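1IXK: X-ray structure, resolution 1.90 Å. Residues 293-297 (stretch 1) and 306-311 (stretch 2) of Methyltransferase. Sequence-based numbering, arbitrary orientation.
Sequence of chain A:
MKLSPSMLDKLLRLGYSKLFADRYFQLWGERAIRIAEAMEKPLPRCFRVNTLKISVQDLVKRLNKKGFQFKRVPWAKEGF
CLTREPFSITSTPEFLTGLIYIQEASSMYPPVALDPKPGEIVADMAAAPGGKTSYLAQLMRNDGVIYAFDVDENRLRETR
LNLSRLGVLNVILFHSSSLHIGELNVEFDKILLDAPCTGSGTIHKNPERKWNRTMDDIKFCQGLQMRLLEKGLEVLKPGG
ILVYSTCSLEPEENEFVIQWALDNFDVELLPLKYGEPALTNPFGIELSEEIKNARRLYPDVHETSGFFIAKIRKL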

ATOM      1  N   ASN A 293       2.240   2.661  16.522  1.00  8.39           N
ATOM      2  CA  ASN A 293       0.981   2.072  16.064  1.00 10.01           C
ATOM      3  C   ASN A 293       1.108   1.844  14.556  1.00  9.39           C
ATOM      4  O   ASN A 293       0.430   0.987  13.978  1.00 10.04           O
ATOM      5  CB  ASN A 293      -0.200   3.009  16.345  1.00 11.46           C
ATOM      6  CG  ASN A 293      -0.723   2.884  17.768  1.00 13.28           C
ATOM      7  OD1 ASN A 293      -1.277   1.855  18.144  1.00 13.93           O
ATOM      8  ND2 ASN A 293      -0.547   3.933  18.563  1.00 13.90           N
ATOM      9  N   ALA A 294       1.982   2.628  13.926  1.00 10.17           N
ATOM     10  CA  ALA A 294       2.245   2.511  12.491  1.00 10.33           C
ATOM     11  C   ALA A 294       3.141   1.290  12.289  1.00  9.79           C
ATOM     12  O   ALA A 294       3.847   0.883  13.212  1.00 10.15           O
ATOM     13  CB  ALA A 294       2.940   3.769  11.980  1.00 10.45           C
ATOM     14  N   ARG A 295       3.128   0.720  11.087  1.00 10.85           N
ATOM     15  CA  ARG A 295       3.909  -0.482  10.805  1.00  9.38           C
ATOM     16  C   ARG A 295       4.778  -0.375   9.562  1.00  8.70           C
ATOM     17  O   ARG A 295       4.543   0.454   8.693  1.00  8.00           O
ATOM     18  CB  ARG A 295       2.974  -1.684  10.612  1.00 13.89           C
ATOM     19  CG  ARG A 295       1.802  -1.743  11.577  1.00 14.89           C
ATOM     20  CD  ARG A 295       2.266  -1.742  13.015  1.00 19.22           C
ATOM     21  NE  ARG A 295       2.984  -2.957  13.378  1.00 18.97           N
ATOM     22  CZ  ARG A 295       3.562  -3.149  14.560  1.00 20.10           C
ATOM     23  NH1 ARG A 295       3.505  -2.204  15.484  1.00 19.40           N
ATOM     24  NH2 ARG A 295       4.196  -4.284  14.821  1.00 19.84           N
ATOM     25  N   ARG A 296       5.781  -1.240   9.497  1.00  8.97           N
ATOM     26  CA  ARG A 296       6.686  -1.311   8.358  1.00 10.62           C
ATOM     27  C   ARG A 296       6.894  -2.768   7.972  1.00 13.78           C
ATOM     28  O   ARG A 296       6.973  -3.649   8.838  1.00 11.89           O
ATOM     29  CB  ARG A 296       8.054  -0.716   8.702  1.00 13.07           C
ATOM     30  CG  ARG A 296       8.169   0.787   8.512  1.00 12.49           C
ATOM     31  CD  ARG A 296       9.559   1.254   8.927  1.00 17.42           C
ATOM     32  NE  ARG A 296       9.775   2.675   8.675  1.00 14.68           N
ATOM     33  CZ  ARG A 296      10.570   3.151   7.724  1.00 18.41           C
ATOM     34  NH1 ARG A 296      11.226   2.316   6.926  1.00 16.93           N
ATOM     35  NH2 ARG A 296      10.727   4.462   7.580  1.00 16.15           N
ATOM     36  N   LEU A 297       6.981  -3.012   6.669  1.00 13.06           N
ATOM     37  CA  LEU A 297       7.245  -4.345   6.150  1.00 14.67           C
ATOM     38  C   LEU A 297       8.622  -4.224   5.515  1.00 16.95           C
ATOM     39  O   LEU A 297       8.914  -3.239   4.831  1.00 15.96           O
ATOM     40  CB  LEU A 297       6.215  -4.747   5.091  1.00 14.56           C
ATOM     41  CG  LEU A 297       4.778  -4.975   5.560  1.00 14.36           C
ATOM     42  CD1 LEU A 297       3.912  -5.352   4.362  1.00 15.33           C
ATOM     43  CD2 LEU A 297       4.743  -6.076   6.617  1.00 15.55           C
ATOM     44  N   GLY A 306       9.869  -2.557   0.471  1.00 23.54           N
ATOM     45  CA  GLY A 306       9.881  -1.806   1.716  1.00 21.44           C
ATOM     46  C   GLY A 306       8.495  -1.190   1.773  1.00 18.87           C
ATOM     47  O   GLY A 306       8.041  -0.627   0.783  1.00 18.69           O
ATOM     48  N   PHE A 307       7.830  -1.272   2.920  1.00 17.53           N
ATOM     49  CA  PHE A 307       6.459  -0.778   3.037  1.00 14.02           C
ATOM     50  C   PHE A 307       6.212  -0.079   4.382  1.00 12.50           C
ATOM     51  O   PHE A 307       6.822  -0.426   5.386  1.00 11.92           O
ATOM     52  CB  PHE A 307       5.533  -1.993   2.887  1.00 15.67           C
ATOM     53  CG  PHE A 307       4.071  -1.681   2.926  1.00 17.05           C
ATOM     54  CD1 PHE A 307       3.414  -1.202   1.798  1.00 18.52           C
ATOM     55  CD2 PHE A 307       3.334  -1.913   4.086  1.00 17.58           C
ATOM     56  CE1 PHE A 307       2.037  -0.973   1.818  1.00 18.04           C
ATOM     57  CE2 PHE A 307       1.965  -1.686   4.116  1.00 19.11           C
ATOM     58  CZ  PHE A 307       1.314  -1.213   2.979  1.00 19.30           C
ATOM     59  N   PHE A 308       5.317   0.903   4.385  1.00 10.85           N
ATOM     60  CA  PHE A 308       4.969   1.648   5.598  1.00 10.33           C
ATOM     61  C   PHE A 308       3.472   1.883   5.575  1.00  9.44           C
ATOM     62  O   PHE A 308       2.910   2.225   4.535  1.00  8.19           O
ATOM     63  CB  PHE A 308       5.674   3.011   5.620  1.00  9.87           C
ATOM     64  CG  PHE A 308       5.248   3.900   6.757  1.00 10.87           C
ATOM     65  CD1 PHE A 308       5.781   3.729   8.033  1.00 12.17           C
ATOM     66  CD2 PHE A 308       4.317   4.922   6.550  1.00 10.29           C
ATOM     67  CE1 PHE A 308       5.399   4.565   9.088  1.00 10.19           C
ATOM     68  CE2 PHE A 308       3.926   5.763   7.601  1.00 11.67           C
ATOM     69  CZ  PHE A 308       4.472   5.580   8.872  1.00  9.24           C
ATOM     70  N   ILE A 309       2.822   1.711   6.719  1.00  8.00           N
ATOM     71  CA  ILE A 309       1.390   1.928   6.777  1.00  8.00           C
ATOM     72  C   ILE A 309       0.968   2.457   8.138  1.00  8.38           C
ATOM     73  O   ILE A 309       1.476   2.011   9.164  1.00  8.00           O
ATOM     74  CB  ILE A 309       0.606   0.620   6.490  1.00  8.00           C
ATOM     75  CG1 ILE A 309      -0.901   0.903   6.540  1.00  8.34           C
ATOM     76  CG2 ILE A 309       0.988  -0.453   7.506  1.00 10.05           C
ATOM     77  CD1 ILE A 309      -1.772  -0.275   6.094  1.00 11.69           C
ATOM     78  N   ALA A 310       0.034   3.404   8.132  1.00  9.41           N
ATOM     79  CA  ALA A 310      -0.481   3.988   9.365  1.00  8.62           C
ATOM     80  C   ALA A 310      -1.989   4.147   9.259  1.00  9.64           C
ATOM     81  O   ALA A 310      -2.511   4.505   8.200  1.00 11.14           O
ATOM     82  CB  ALA A 310       0.164   5.341   9.624  1.00  8.89           C
ATOM     83  N   LYS A 311      -2.691   3.880  10.357  1.00  9.32           N
ATOM     84  CA  LYS A 311      -4.143   4.001  10.376  1.00  9.82           C
ATOM     85  C   LYS A 311      -4.501   5.199  11.247  1.00 11.69           C
ATOM     86  O   LYS A 311      -4.258   5.208  12.457  1.00  9.82           O
ATOM     87  CB  LYS A 311      -4.769   2.721  10.930  1.00  8.63           C
ATOM     88  CG  LYS A 311      -6.281   2.704  10.874  1.00 10.94           C
ATOM     89  CD  LYS A 311      -6.793   1.286  11.088  1.00 14.28           C
ATOM     90  CE  LYS A 311      -8.303   1.237  11.065  1.00 15.10           C
ATOM     91  NZ  LYS A 311      -8.788  -0.168  10.915  1.00 17.91           N
TER
HETATM   92  O   HOH W   1      -1.493   2.933  12.764  1.00  9.83           O
HETATM   93  O   HOH W   2       9.927  -0.177   5.721  1.00 31.39           O

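The contact is a pair of antiparallel β strands, 295-297 and 307-311, whose axes approach to 4.5 Å with 159° between their N-to-C directions. Together the two stretches bury 413 Å², and the largest shares belong to Phe307 (73 Å²), Leu297 (72 Å²) and Phe308 (55 Å²).

Phe307 and Leu297 face each other as a hydrogen-bonded antiparallel pair, with CA atoms 4.8 Å apart. Both backbone bonds are present: Leu297 N donates to Phe307 O at 2.9 Å with an N-H...O angle of 158°, and Phe307 N donates to Leu297 O at 2.9 Å and 153°. Because the two residues are in register, their side chains leave the same face of the sheet and meet there, Leu297 CD1 lying 3.5 Å from Phe307 CD2. The methyl approaches the ring obliquely.

The carbonyls of this pair also engage α-carbons. Phe307 O lies 3.1 Å from Arg296 CA, with an angle of 135° at the hydrogen, and Leu297 O lies 3.6 Å from Gly306 CA, at 139°; both are CA-H...O contacts. Water 2 adds a further link, donating to Phe307 O at 3.1 Å and accepting a weak hydrogen bond from Arg296 NH1, also at 3.1 Å.

Phe308 is paired with Arg296 without hydrogen bonds between their backbones, and this position is narrower, with 4.4 Å between CA atoms. Their side chains project from the face opposite that of Leu297 and Phe307. Arg296 CG sits near the plane of the Phe308 ring, at its edge, 3.8 Å from Phe308 CD1, and the guanidinium is near too, Arg296 NE lying 4.2 Å from Phe308 CD1 in an oblique approach. Ala294 CB approaches the same ring obliquely, 3.9 Å from Phe308 CE1, and is also 4.0 Å from Ala310 CB. The backbone of Phe308 contributes another CA-H...O contact, from its CA to Arg295 O at 3.3 Å and 143°.

One residue further along, the hydrogen-bonded pattern returns. Arg295 N donates to Ile309 O at 2.8 Å and a nearly linear 173°, and Ile309 N donates to Arg295 O at 2.9 Å and 160°. Their side chains share the Leu297-Phe307 face, but the contact is confined to the inner atoms, Arg295 CB to Ile309 CG2 at 3.9 Å, since both side-chain ends lead away. Beyond this pair, water 1 bridges the backbones, accepting from Lys311 N at 2.9 Å and donating a weak hydrogen bond to Asn293 O at 3.0 Å.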